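Local coordinates for IPT/TIG domain-containing protein (Bacteroides thetaiotaomicron, PDB 3TC9) that is of unproven function but, with an immunoglobulin-like domain and a six-bladed beta-propeller, probably serves as an auxiliary nutrient-binding protein, at residues 50-55 with 73-78; 276-281 with 337-342; 351-356 with 364-369. One frame throughout, in Å; residues are numbered along the deposited sequence.

Contact 1: 50-55 with 73-78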
ATOM      1  N   VAL B  50     -17.265  18.179 -28.151  1.00 28.34           N
ATOM      2  CA  VAL B  50     -16.819  18.346 -26.765  1.00 28.05           C
ATOM      3  C   VAL B  50     -15.476  17.587 -26.597  1.00 33.15           C
ATOM      4  O   VAL B  50     -15.331  16.459 -27.043  1.00 33.84           O
ATOM      5  CB  VAL B  50     -17.902  17.913 -25.739  1.00 30.77           C
ATOM      6  CG1 VAL B  50     -17.395  18.031 -24.299  1.00 29.83           C
ATOM      7  CG2 VAL B  50     -19.183  18.730 -25.931  1.00 30.05           C
ATOM      8  N   THR B  51     -14.507  18.235 -25.986  1.00 32.81           N
ATOM      9  CA  THR B  51     -13.179  17.718 -25.663  1.00 33.15           C
ATOM     10  C   THR B  51     -13.019  17.769 -24.150  1.00 36.63           C
ATOM     11  O   THR B  51     -13.185  18.850 -23.589  1.00 37.35           O
ATOM     12  CB  THR B  51     -12.078  18.551 -26.363  1.00 39.50           C
ATOM     13  OG1 THR B  51     -12.473  18.937 -27.693  1.00 50.51           O
ATOM     14  CG2 THR B  51     -10.742  17.836 -26.396  1.00 33.28           C
ATOM     15  N   ILE B  52     -12.750  16.630 -23.486  1.00 32.60           N
ATOM     16  CA  ILE B  52     -12.531  16.565 -22.015  1.00 32.07           C
ATOM     17  C   ILE B  52     -11.111  15.994 -21.811  1.00 37.51           C
ATOM     18  O   ILE B  52     -10.815  14.910 -22.301  1.00 37.35           O
ATOM     19  CB  ILE B  52     -13.629  15.741 -21.247  1.00 33.95           C
ATOM     20  CG1 ILE B  52     -15.059  16.246 -21.559  1.00 34.72           C
ATOM     21  CG2 ILE B  52     -13.366  15.768 -19.716  1.00 32.22           C
ATOM     22  CD1 ILE B  52     -16.218  15.375 -20.980  1.00 39.15           C
ATOM     23  N   GLY B  53     -10.254  16.734 -21.143  1.00 36.16           N
ATOM     24  CA  GLY B  53      -8.868  16.331 -20.912  1.00 37.55           C
ATOM     25  C   GLY B  53      -8.085  16.030 -22.186  1.00 44.09           C
ATOM     26  O   GLY B  53      -7.276  15.099 -22.200  1.00 45.52           O
ATOM     27  N   GLY B  54      -8.367  16.779 -23.266  1.00 37.99           N
ATOM     28  CA  GLY B  54      -7.723  16.610 -24.567  1.00 36.26           C
ATOM     29  C   GLY B  54      -8.272  15.479 -25.429  1.00 41.02           C
ATOM     30  O   GLY B  54      -7.796  15.265 -26.551  1.00 43.45           O
ATOM     31  N   GLN B  55      -9.311  14.789 -24.949  1.00 32.68           N
ATOM     32  CA  GLN B  55      -9.924  13.657 -25.608  1.00 32.64           C
ATOM     33  C   GLN B  55     -11.346  13.965 -26.062  1.00 38.68           C
ATOM     34  O   GLN B  55     -12.098  14.584 -25.308  1.00 37.09           O
ATOM     35  CB  GLN B  55      -9.977  12.438 -24.650  1.00 33.13           C
ATOM     36  CG  GLN B  55      -8.644  11.986 -24.060  1.00 32.85           C
ATOM     37  CD  GLN B  55      -7.650  11.496 -25.075  1.00 41.81           C
ATOM     38  OE1 GLN B  55      -7.903  10.551 -25.824  1.00 37.60           O
ATOM     39  NE2 GLN B  55      -6.468  12.063 -25.036  1.00 43.88           N
ATOM     40  N   ALA B  73     -12.228   7.664 -22.201  1.00 38.44           N
ATOM     41  CA  ALA B  73     -11.002   7.174 -21.589  1.00 38.63           C
ATOM     42  C   ALA B  73      -9.892   8.194 -21.799  1.00 40.85           C
ATOM     43  O   ALA B  73      -9.877   8.846 -22.845  1.00 39.98           O
ATOM     44  CB  ALA B  73     -10.606   5.851 -22.232  1.00 39.72           C
ATOM     45  N   LYS B  74      -8.950   8.315 -20.828  1.00 36.72           N
ATOM     46  CA  LYS B  74      -7.756   9.166 -20.855  1.00 36.16           C
ATOM     47  C   LYS B  74      -8.076  10.673 -20.699  1.00 42.06           C
ATOM     48  O   LYS B  74      -7.221  11.525 -20.985  1.00 42.91           O
ATOM     49  CB  LYS B  74      -6.943   8.903 -22.139  1.00 38.72           C
ATOM     50  CG  LYS B  74      -6.496   7.464 -22.297  1.00 49.66           C
ATOM     51  CD  LYS B  74      -6.061   7.165 -23.724  1.00 54.20           C
ATOM     52  CE  LYS B  74      -5.263   5.875 -23.820  1.00 60.66           C
ATOM     53  NZ  LYS B  74      -6.106   4.646 -23.712  1.00 59.87           N
ATOM     54  N   ALA B  75      -9.271  11.006 -20.171  1.00 38.60           N
ATOM     55  CA  ALA B  75      -9.709  12.392 -19.964  1.00 37.40           C
ATOM     56  C   ALA B  75      -9.244  12.927 -18.592  1.00 41.52           C
ATOM     57  O   ALA B  75      -9.897  13.809 -18.030  1.00 42.40           O
ATOM     58  CB  ALA B  75     -11.231  12.456 -20.079  1.00 37.36           C
ATOM     59  N   TYR B  76      -8.080  12.443 -18.098  1.00 37.23           N
ATOM     60  CA  TYR B  76      -7.485  12.659 -16.770  1.00 37.32           C
ATOM     61  C   TYR B  76      -7.439  14.125 -16.311  1.00 43.51           C
ATOM     62  O   TYR B  76      -7.802  14.372 -15.159  1.00 44.59           O
ATOM     63  CB  TYR B  76      -6.068  12.020 -16.644  1.00 37.58           C
ATOM     64  CG  TYR B  76      -5.980  10.577 -17.113  1.00 36.44           C
ATOM     65  CD1 TYR B  76      -7.009   9.673 -16.854  1.00 36.92           C
ATOM     66  CD2 TYR B  76      -4.851  10.103 -17.778  1.00 36.97           C
ATOM     67  CE1 TYR B  76      -6.959   8.361 -17.328  1.00 35.58           C
ATOM     68  CE2 TYR B  76      -4.792   8.793 -18.264  1.00 37.50           C
ATOM     69  CZ  TYR B  76      -5.840   7.920 -18.016  1.00 42.77           C
ATOM     70  OH  TYR B  76      -5.807   6.633 -18.483  1.00 45.93           O
ATOM     71  N   ASP B  77      -7.037  15.082 -17.179  1.00 41.12           N
ATOM     72  CA  ASP B  77      -6.965  16.514 -16.825  1.00 42.11           C
ATOM     73  C   ASP B  77      -8.332  17.132 -16.488  1.00 45.22           C
ATOM     74  O   ASP B  77      -8.385  18.128 -15.766  1.00 47.77           O
ATOM     75  CB  ASP B  77      -6.313  17.341 -17.958  1.00 45.31           C
ATOM     76  CG  ASP B  77      -4.928  16.865 -18.370  1.00 69.88           C
ATOM     77  OD1 ASP B  77      -4.167  16.387 -17.483  1.00 71.43           O
ATOM     78  OD2 ASP B  77      -4.589  16.990 -19.572  1.00 82.41           O
ATOM     79  N   GLY B  78      -9.405  16.584 -17.051  1.00 38.83           N
ATOM     80  CA  GLY B  78     -10.750  17.072 -16.798  1.00 38.44           C
ATOM     81  C   GLY B  78     -11.094  18.447 -17.350  1.00 40.86           C
ATOM     82  O   GLY B  78     -12.185  18.936 -17.074  1.00 39.59           O
TER
HETATM   83  O   HOH W   1      -5.750  14.251 -20.080  1.00 43.28           O
HETATM   84  O   HOH W   2     -10.180   8.911 -25.371  0.50 20.50           O
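Gln55 lays its aliphatic arm against the backbone of Ala73 and Lys74: CG of Gln55 lies 3.4 Å from the Lys74 carbonyl O and a little farther from that of Ala73. The Gln55 chain bends at its second torsion (chi2 -63°), which carries its amide carbon over the CB of Lys74. Beyond that point the lysine leads away. OE1 of Gln55 accepts a hydrogen bond from water 2, at 2.8 Å, and the same water donates to the carbonyl O of Ala73. Exchanging Gln55 for an alanine would probably cost water 2 one of its anchors and open a gap over the Lys74 carbonyl. Deeper in, Ala75 CB sits 3.3 Å from the Ile52 carbonyl O, and CG2 of Ile52 reaches that methyl at 4.0 Å and borders Gly78 CA. Gly53 has Ala75 O, Asp77 CB and Gly78 N around its CA; a side chain there would run into the Ala75 carbonyl. Water 1 donates to Gly53 O at 2.7 Å and to Lys74 O, and accepts from Asp77 N. Two tight turns set these groups in place, a type I' turn from Ile52 to Gln55 and a type I turn from Ala75 to Gly78. The first joins strand 48-52 to strand 55-62 in the immunoglobulin-like IPT/TIG domain; the second leads toward strand 80-85, where Thr51 is hydrogen-bonded through the backbone to Lys81. With apolar touches and bridging waters between them, loop and hairpin tip are joined through carbonyls that share solvent molecules.

Contact 2: 276-281 with 337-342. With EDO (1,2-ethanediol), chain T.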
ATOM      1  N   GLN B 276      -0.277 -24.328  -2.683  1.00 35.55           N
ATOM      2  CA  GLN B 276       0.207 -22.974  -2.803  1.00 34.83           C
ATOM      3  C   GLN B 276       0.361 -22.389  -1.423  1.00 37.91           C
ATOM      4  O   GLN B 276      -0.629 -22.245  -0.702  1.00 35.44           O
ATOM      5  CB  GLN B 276      -0.732 -22.135  -3.661  1.00 35.35           C
ATOM      6  CG  GLN B 276      -0.761 -22.593  -5.107  1.00 44.62           C
ATOM      7  CD  GLN B 276      -1.186 -21.516  -6.028  1.00 53.30           C
ATOM      8  OE1 GLN B 276      -2.253 -21.581  -6.639  1.00 53.60           O
ATOM      9  NE2 GLN B 276      -0.348 -20.514  -6.152  1.00 38.00           N
ATOM     10  N   PHE B 277       1.610 -22.056  -1.062  1.00 35.51           N
ATOM     11  CA  PHE B 277       1.946 -21.486   0.233  1.00 35.61           C
ATOM     12  C   PHE B 277       1.704 -20.007   0.298  1.00 41.28           C
ATOM     13  O   PHE B 277       2.077 -19.269  -0.624  1.00 41.57           O
ATOM     14  CB  PHE B 277       3.427 -21.725   0.578  1.00 37.91           C
ATOM     15  CG  PHE B 277       3.735 -23.066   1.173  1.00 40.52           C
ATOM     16  CD1 PHE B 277       3.440 -23.339   2.505  1.00 43.14           C
ATOM     17  CD2 PHE B 277       4.353 -24.053   0.417  1.00 42.73           C
ATOM     18  CE1 PHE B 277       3.728 -24.590   3.055  1.00 44.86           C
ATOM     19  CE2 PHE B 277       4.638 -25.305   0.964  1.00 44.59           C
ATOM     20  CZ  PHE B 277       4.323 -25.565   2.277  1.00 43.06           C
ATOM     21  N   HIS B 278       1.200 -19.559   1.463  1.00 36.73           N
ATOM     22  CA  HIS B 278       1.062 -18.152   1.795  1.00 35.50           C
ATOM     23  C   HIS B 278       2.502 -17.578   1.905  1.00 41.12           C
ATOM     24  O   HIS B 278       3.388 -18.323   2.352  1.00 41.27           O
ATOM     25  CB  HIS B 278       0.274 -18.043   3.112  1.00 35.27           C
ATOM     26  CG  HIS B 278       0.054 -16.653   3.597  1.00 37.54           C
ATOM     27  ND1 HIS B 278       1.010 -15.983   4.332  1.00 39.06           N
ATOM     28  CD2 HIS B 278      -1.035 -15.862   3.468  1.00 37.50           C
ATOM     29  CE1 HIS B 278       0.491 -14.795   4.582  1.00 37.68           C
ATOM     30  NE2 HIS B 278      -0.743 -14.684   4.092  1.00 36.88           N
ATOM     31  N   PRO B 279       2.761 -16.292   1.522  1.00 38.83           N
ATOM     32  CA  PRO B 279       4.143 -15.737   1.584  1.00 39.07           C
ATOM     33  C   PRO B 279       4.895 -15.881   2.928  1.00 46.34           C
ATOM     34  O   PRO B 279       6.138 -15.943   2.921  1.00 48.23           O
ATOM     35  CB  PRO B 279       3.937 -14.261   1.257  1.00 39.54           C
ATOM     36  CG  PRO B 279       2.694 -14.233   0.438  1.00 43.18           C
ATOM     37  CD  PRO B 279       1.818 -15.306   0.944  1.00 39.44           C
ATOM     38  N   SER B 280       4.164 -15.948   4.070  1.00 42.30           N
ATOM     39  CA  SER B 280       4.751 -16.151   5.417  1.00 41.17           C
ATOM     40  C   SER B 280       5.242 -17.596   5.598  1.00 46.23           C
ATOM     41  O   SER B 280       6.107 -17.862   6.439  1.00 47.90           O
ATOM     42  CB  SER B 280       3.701 -15.858   6.481  1.00 40.20           C
ATOM     43  OG  SER B 280       2.642 -16.798   6.373  1.00 44.19           O
ATOM     44  N   GLY B 281       4.618 -18.515   4.856  1.00 41.51           N
ATOM     45  CA  GLY B 281       4.881 -19.942   4.949  1.00 41.96           C
ATOM     46  C   GLY B 281       4.163 -20.582   6.121  1.00 45.80           C
ATOM     47  O   GLY B 281       4.445 -21.734   6.461  1.00 44.93           O
ATOM     48  N   GLY B 337      -3.705 -19.772  -8.237  1.00 35.03           N
ATOM     49  CA  GLY B 337      -4.014 -18.649  -7.365  1.00 32.77           C
ATOM     50  C   GLY B 337      -2.797 -17.784  -7.125  1.00 36.14           C
ATOM     51  O   GLY B 337      -1.674 -18.184  -7.447  1.00 36.50           O
ATOM     52  N   THR B 338      -3.000 -16.587  -6.589  1.00 32.24           N
ATOM     53  CA  THR B 338      -1.931 -15.643  -6.295  1.00 32.22           C
ATOM     54  C   THR B 338      -2.317 -14.895  -5.004  1.00 35.01           C
ATOM     55  O   THR B 338      -3.489 -14.544  -4.828  1.00 33.49           O
ATOM     56  CB  THR B 338      -1.645 -14.723  -7.548  1.00 41.73           C
ATOM     57  OG1 THR B 338      -0.371 -14.098  -7.429  1.00 44.47           O
ATOM     58  CG2 THR B 338      -2.737 -13.680  -7.848  1.00 33.08           C
ATOM     59  N   PHE B 339      -1.354 -14.751  -4.069  1.00 32.43           N
ATOM     60  CA  PHE B 339      -1.524 -14.027  -2.805  1.00 32.18           C
ATOM     61  C   PHE B 339      -1.244 -12.557  -3.057  1.00 38.88           C
ATOM     62  O   PHE B 339      -0.185 -12.211  -3.582  1.00 40.14           O
ATOM     63  CB  PHE B 339      -0.620 -14.595  -1.711  1.00 33.91           C
ATOM     64  CG  PHE B 339      -1.120 -15.905  -1.164  1.00 34.39           C
ATOM     65  CD1 PHE B 339      -2.068 -15.934  -0.145  1.00 35.77           C
ATOM     66  CD2 PHE B 339      -0.681 -17.115  -1.695  1.00 35.62           C
ATOM     67  CE1 PHE B 339      -2.552 -17.148   0.340  1.00 35.90           C
ATOM     68  CE2 PHE B 339      -1.164 -18.331  -1.205  1.00 36.63           C
ATOM     69  CZ  PHE B 339      -2.087 -18.337  -0.188  1.00 34.84           C
ATOM     70  N   VAL B 340      -2.246 -11.707  -2.810  1.00 34.63           N
ATOM     71  CA  VAL B 340      -2.171 -10.269  -3.062  1.00 33.63           C
ATOM     72  C   VAL B 340      -2.320  -9.506  -1.728  1.00 36.46           C
ATOM     73  O   VAL B 340      -3.323  -9.684  -1.016  1.00 34.56           O
ATOM     74  CB  VAL B 340      -3.255  -9.837  -4.093  1.00 37.73           C
ATOM     75  CG1 VAL B 340      -3.184  -8.334  -4.377  1.00 36.90           C
ATOM     76  CG2 VAL B 340      -3.133 -10.637  -5.396  1.00 37.44           C
ATOM     77  N   LYS B 341      -1.334  -8.651  -1.414  1.00 32.91           N
ATOM     78  CA  LYS B 341      -1.344  -7.846  -0.191  1.00 34.01           C
ATOM     79  C   LYS B 341      -2.451  -6.808  -0.257  1.00 39.19           C
ATOM     80  O   LYS B 341      -2.503  -6.016  -1.197  1.00 41.83           O
ATOM     81  CB  LYS B 341       0.014  -7.183   0.044  1.00 35.47           C
ATOM     82  CG  LYS B 341       0.263  -6.805   1.496  1.00 42.22           C
ATOM     83  CD  LYS B 341       1.700  -6.332   1.703  1.00 38.90           C
ATOM     84  CE  LYS B 341       2.200  -6.662   3.080  1.00 52.12           C
ATOM     85  NZ  LYS B 341       3.682  -6.590   3.151  1.00 67.83           N
ATOM     86  N   ASN B 342      -3.376  -6.876   0.698  1.00 33.41           N
ATOM     87  CA  ASN B 342      -4.498  -5.958   0.800  1.00 32.60           C
ATOM     88  C   ASN B 342      -4.181  -4.852   1.853  1.00 38.35           C
ATOM     89  O   ASN B 342      -4.073  -5.152   3.031  1.00 37.37           O
ATOM     90  CB  ASN B 342      -5.771  -6.707   1.142  1.00 31.36           C
ATOM     91  CG  ASN B 342      -7.034  -5.877   1.121  1.00 45.39           C
ATOM     92  OD1 ASN B 342      -7.047  -4.684   1.396  1.00 42.42           O
ATOM     93  ND2 ASN B 342      -8.149  -6.510   0.853  1.00 38.48           N
TER
HETATM   94  C1  EDO T 489      -1.138 -15.812   8.248  1.00 61.76           C
HETATM   95  O1  EDO T 489       0.233 -15.404   8.161  1.00 59.59           O
HETATM   96  C2  EDO T 489      -1.299 -16.916   9.292  1.00 62.39           C
HETATM   97  O2  EDO T 489      -2.696 -17.106   9.576  1.00 68.13           O
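Phe339 turns its CG anti to its own carbonyl carbon (chi1 -75°), which carries the ring across to the chain at 277-279, while His278 has CG anti to the backbone N (chi1 180°) and brings its imidazole up to meet it. The two rings form an offset edge-to-face pair, the edge of His278 toward the face of Phe339, with centroids 5.2 Å apart and planes at 72°. Over that phenyl ring also lies the His278 CA, 3.8 Å from the Phe339 centroid, in a CH-pi contact. CD of Pro279 packs on the Phe339 CG at 3.7 Å, and the carbonyl O of Gln276 lies near the ring plane at the edge. At the other end the Gln276 amide, on a chain extended beyond CG, pairs with the backbone of Gly337 through two bonds. Gly337 N donates to Gln276 OE1 at 2.8 Å, in the carbonyl plane and on a lone pair; Gln276 NE2 donates to Gly337 O at 3.0 Å, approaching from above the carbonyl plane. This pair of hydrogen bonds fixes the flip of the amide and satisfies a buried polar group. The imidazole is held in turn: ND1 of His278 lies 2.7 Å from Ser280 OG in a hydrogen bond and accepts from Ser280 N, and NE2 is hydrogen-bonded to Asp350 OD1. A 1,2-ethanediol, probably from the crystallisation liquor, rests over one imidazole face and bonds Ser280 OG weakly. The contact thus joins edge strands of two neighbouring propeller sheets, one of four strands and one of five: strand 273-277, which pairs with 283-288, and strand 334-341, which pairs with 352-358 and packs its other side on strands 401-407 and 412-417.

Contact 3: 351-356 with 364-369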
ATOM      1  N   GLU B 351      -2.356 -10.507   5.890  1.00 34.88           N
ATOM      2  CA  GLU B 351      -2.463  -9.272   5.137  1.00 34.12           C
ATOM      3  C   GLU B 351      -2.776  -9.501   3.665  1.00 38.03           C
ATOM      4  O   GLU B 351      -2.814  -8.548   2.881  1.00 39.68           O
ATOM      5  CB  GLU B 351      -1.157  -8.472   5.275  1.00 36.07           C
ATOM      6  CG  GLU B 351      -0.933  -7.872   6.659  1.00 47.55           C
ATOM      7  CD  GLU B 351       0.042  -6.710   6.738  1.00 59.42           C
ATOM      8  OE1 GLU B 351       0.327  -6.090   5.688  1.00 53.67           O
ATOM      9  OE2 GLU B 351       0.473  -6.376   7.866  1.00 63.53           O
ATOM     10  N   TYR B 352      -2.973 -10.748   3.278  1.00 32.70           N
ATOM     11  CA  TYR B 352      -3.194 -11.067   1.878  1.00 31.93           C
ATOM     12  C   TYR B 352      -4.543 -11.665   1.605  1.00 35.53           C
ATOM     13  O   TYR B 352      -5.095 -12.337   2.451  1.00 35.14           O
ATOM     14  CB  TYR B 352      -2.133 -12.067   1.365  1.00 31.72           C
ATOM     15  CG  TYR B 352      -0.705 -11.595   1.488  1.00 33.59           C
ATOM     16  CD1 TYR B 352      -0.031 -11.648   2.711  1.00 35.63           C
ATOM     17  CD2 TYR B 352      -0.004 -11.146   0.378  1.00 34.74           C
ATOM     18  CE1 TYR B 352       1.291 -11.236   2.826  1.00 36.21           C
ATOM     19  CE2 TYR B 352       1.315 -10.707   0.484  1.00 36.97           C
ATOM     20  CZ  TYR B 352       1.960 -10.755   1.710  1.00 44.11           C
ATOM     21  OH  TYR B 352       3.265 -10.339   1.804  1.00 45.95           O
ATOM     22  N   ASP B 353      -5.028 -11.446   0.385  1.00 32.14           N
ATOM     23  CA  ASP B 353      -6.182 -12.087  -0.229  1.00 31.77           C
ATOM     24  C   ASP B 353      -5.625 -13.115  -1.231  1.00 34.73           C
ATOM     25  O   ASP B 353      -4.489 -12.985  -1.727  1.00 32.01           O
ATOM     26  CB  ASP B 353      -7.062 -11.062  -0.957  1.00 33.31           C
ATOM     27  CG  ASP B 353      -7.946 -10.193  -0.101  1.00 39.90           C
ATOM     28  OD1 ASP B 353      -8.594 -10.729   0.805  1.00 42.21           O
ATOM     29  OD2 ASP B 353      -8.083  -9.007  -0.418  1.00 48.71           O
ATOM     30  N   PHE B 354      -6.427 -14.102  -1.562  1.00 31.77           N
ATOM     31  CA  PHE B 354      -6.014 -15.119  -2.517  1.00 29.78           C
ATOM     32  C   PHE B 354      -6.923 -15.054  -3.754  1.00 33.72           C
ATOM     33  O   PHE B 354      -8.117 -15.344  -3.662  1.00 34.02           O
ATOM     34  CB  PHE B 354      -6.028 -16.493  -1.844  1.00 30.60           C
ATOM     35  CG  PHE B 354      -5.584 -17.642  -2.718  1.00 31.46           C
ATOM     36  CD1 PHE B 354      -4.234 -17.841  -3.002  1.00 31.78           C
ATOM     37  CD2 PHE B 354      -6.504 -18.565  -3.198  1.00 32.70           C
ATOM     38  CE1 PHE B 354      -3.811 -18.951  -3.739  1.00 32.22           C
ATOM     39  CE2 PHE B 354      -6.083 -19.659  -3.963  1.00 35.61           C
ATOM     40  CZ  PHE B 354      -4.738 -19.852  -4.220  1.00 32.62           C
ATOM     41  N   TYR B 355      -6.354 -14.579  -4.881  1.00 29.16           N
ATOM     42  CA  TYR B 355      -6.986 -14.415  -6.189  1.00 28.13           C
ATOM     43  C   TYR B 355      -6.729 -15.645  -7.024  1.00 32.26           C
ATOM     44  O   TYR B 355      -5.581 -16.021  -7.186  1.00 32.65           O
ATOM     45  CB  TYR B 355      -6.406 -13.197  -6.910  1.00 28.75           C
ATOM     46  CG  TYR B 355      -6.897 -11.862  -6.398  1.00 33.58           C
ATOM     47  CD1 TYR B 355      -6.540 -11.407  -5.132  1.00 37.06           C
ATOM     48  CD2 TYR B 355      -7.640 -11.009  -7.214  1.00 33.96           C
ATOM     49  CE1 TYR B 355      -6.925 -10.147  -4.677  1.00 38.14           C
ATOM     50  CE2 TYR B 355      -8.026  -9.744  -6.770  1.00 35.41           C
ATOM     51  CZ  TYR B 355      -7.671  -9.323  -5.495  1.00 40.19           C
ATOM     52  OH  TYR B 355      -8.062  -8.100  -5.018  1.00 40.80           O
ATOM     53  N   PHE B 356      -7.755 -16.268  -7.572  1.00 28.99           N
ATOM     54  CA  PHE B 356      -7.490 -17.473  -8.352  1.00 30.16           C
ATOM     55  C   PHE B 356      -8.381 -17.561  -9.587  1.00 35.49           C
ATOM     56  O   PHE B 356      -9.477 -16.989  -9.618  1.00 32.93           O
ATOM     57  CB  PHE B 356      -7.650 -18.743  -7.480  1.00 31.56           C
ATOM     58  CG  PHE B 356      -9.025 -18.978  -6.923  1.00 33.50           C
ATOM     59  CD1 PHE B 356      -9.416 -18.392  -5.720  1.00 36.41           C
ATOM     60  CD2 PHE B 356      -9.938 -19.786  -7.596  1.00 34.95           C
ATOM     61  CE1 PHE B 356     -10.689 -18.632  -5.186  1.00 36.54           C
ATOM     62  CE2 PHE B 356     -11.213 -20.006  -7.069  1.00 38.07           C
ATOM     63  CZ  PHE B 356     -11.575 -19.431  -5.870  1.00 36.22           C
ATOM     64  N   ILE B 364     -12.074 -14.644 -12.475  1.00 30.59           N
ATOM     65  CA  ILE B 364     -11.088 -14.556 -11.405  1.00 29.33           C
ATOM     66  C   ILE B 364     -11.868 -14.379 -10.126  1.00 30.80           C
ATOM     67  O   ILE B 364     -12.731 -13.492 -10.041  1.00 28.81           O
ATOM     68  CB  ILE B 364     -10.020 -13.427 -11.597  1.00 31.84           C
ATOM     69  CG1 ILE B 364      -9.380 -13.390 -13.008  1.00 31.93           C
ATOM     70  CG2 ILE B 364      -8.955 -13.479 -10.485  1.00 33.10           C
ATOM     71  CD1 ILE B 364      -8.657 -14.737 -13.519  1.00 35.35           C
ATOM     72  N   ARG B 365     -11.575 -15.216  -9.140  1.00 27.51           N
ATOM     73  CA  ARG B 365     -12.245 -15.163  -7.841  1.00 27.81           C
ATOM     74  C   ARG B 365     -11.293 -14.646  -6.781  1.00 31.39           C
ATOM     75  O   ARG B 365     -10.091 -14.629  -6.999  1.00 29.57           O
ATOM     76  CB  ARG B 365     -12.792 -16.551  -7.442  1.00 26.79           C
ATOM     77  CG  ARG B 365     -13.516 -17.318  -8.558  1.00 33.29           C
ATOM     78  CD  ARG B 365     -14.917 -16.851  -8.902  1.00 36.27           C
ATOM     79  NE  ARG B 365     -15.845 -16.872  -7.771  1.00 30.78           N
ATOM     80  CZ  ARG B 365     -16.581 -17.910  -7.397  1.00 42.14           C
ATOM     81  NH1 ARG B 365     -16.495 -19.060  -8.045  1.00 35.79           N
ATOM     82  NH2 ARG B 365     -17.404 -17.806  -6.369  1.00 35.68           N
ATOM     83  N   ILE B 366     -11.832 -14.159  -5.665  1.00 28.77           N
ATOM     84  CA  ILE B 366     -11.051 -13.727  -4.514  1.00 28.74           C
ATOM     85  C   ILE B 366     -11.502 -14.518  -3.294  1.00 32.63           C
ATOM     86  O   ILE B 366     -12.678 -14.525  -2.994  1.00 32.25           O
ATOM     87  CB  ILE B 366     -11.122 -12.187  -4.205  1.00 31.38           C
ATOM     88  CG1 ILE B 366     -10.983 -11.302  -5.478  1.00 30.03           C
ATOM     89  CG2 ILE B 366     -10.125 -11.799  -3.095  1.00 30.65           C
ATOM     90  CD1 ILE B 366     -11.462  -9.930  -5.270  1.00 32.40           C
ATOM     91  N   LEU B 367     -10.556 -15.145  -2.586  1.00 30.57           N
ATOM     92  CA  LEU B 367     -10.751 -15.841  -1.319  1.00 29.40           C
ATOM     93  C   LEU B 367     -10.052 -15.035  -0.231  1.00 35.33           C
ATOM     94  O   LEU B 367      -8.807 -14.924  -0.237  1.00 33.14           O
ATOM     95  CB  LEU B 367     -10.210 -17.280  -1.359  1.00 28.69           C
ATOM     96  CG  LEU B 367     -10.131 -18.039  -0.012  1.00 31.55           C
ATOM     97  CD1 LEU B 367     -11.525 -18.223   0.636  1.00 32.00           C
ATOM     98  CD2 LEU B 367      -9.464 -19.360  -0.194  1.00 31.26           C
ATOM     99  N   THR B 368     -10.856 -14.443   0.679  1.00 32.30           N
ATOM    100  CA  THR B 368     -10.329 -13.663   1.799  1.00 33.46           C
ATOM    101  C   THR B 368      -9.879 -14.598   2.918  1.00 39.21           C
ATOM    102  O   THR B 368     -10.381 -15.713   3.018  1.00 40.26           O
ATOM    103  CB  THR B 368     -11.371 -12.668   2.362  1.00 32.50           C
ATOM    104  OG1 THR B 368     -12.293 -13.389   3.171  1.00 31.87           O
ATOM    105  CG2 THR B 368     -12.041 -11.828   1.295  1.00 25.07           C
ATOM    106  N   PRO B 369      -9.000 -14.138   3.818  1.00 37.18           N
ATOM    107  CA  PRO B 369      -8.546 -15.011   4.918  1.00 38.03           C
ATOM    108  C   PRO B 369      -9.672 -15.565   5.825  1.00 47.44           C
ATOM    109  O   PRO B 369      -9.478 -16.628   6.453  1.00 47.24           O
ATOM    110  CB  PRO B 369      -7.625 -14.099   5.716  1.00 39.58           C
ATOM    111  CG  PRO B 369      -7.150 -13.091   4.737  1.00 41.69           C
ATOM    112  CD  PRO B 369      -8.281 -12.847   3.813  1.00 37.13           C
TER
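Tyr355 lies side by side with Ile366, whose CG1 sits over one face of the phenol ring, 3.8 Å from the Tyr355 centroid; CG2 of Ile364 meets the ring edge. On the opposite side of the sheet, Phe356 puts its CG between backbone N and carbonyl carbon (chi1 63°), and this folds the ring back over the partner strand. There the Arg365 CB stands over its face, 3.5 Å from Phe356 CZ, with Leu367 CB at the edge. Strands 352-358 and 363-367 form an antiparallel beta hairpin within one sheet of the six-bladed beta-propeller. Phe354 and Leu367 exchange two backbone bonds, Leu367 N donating to Phe354 O at 2.7 Å, and Phe356 and Arg365 exchange two more. Between these pairs, Tyr355 and Ile366 are a non-hydrogen-bonded pair, where Tyr355 CA approaches Arg365 O at 3.2 Å. The Arg365 chain bends twice as it leaves the phenyl ring, and its guanidinium forms salt bridges to Asp358 and Asp323. Near the open end of the hairpin, Asp353 OD1 lies beside Thr368 and takes a hydrogen bond from Tyr345 OH, and its OD2 bonds Asn342 ND2.

How the contacts relate
Contact 1 stands apart from the others, its nearest atoms about 20 Å from contact 3 and 21 Å from contact 2: it belongs to the immunoglobulin-like domain, the other two to the propeller. It is partly buried and near solvent, and waters mediate its polar links. Contact 2 is the buried one, joining two sheets through side chains, with an amide and aromatic rings. Contact 3, partly buried with no touching residue exposed, works within a single sheet and relies on regular backbone bonding. Contacts 2 and 3 touch: strand 334-341 pairs with strand 352-358, with Thr338 N 2.7 Å from Tyr355 O, so the sheet contact 3 builds is the one contact 2 fastens to its neighbour.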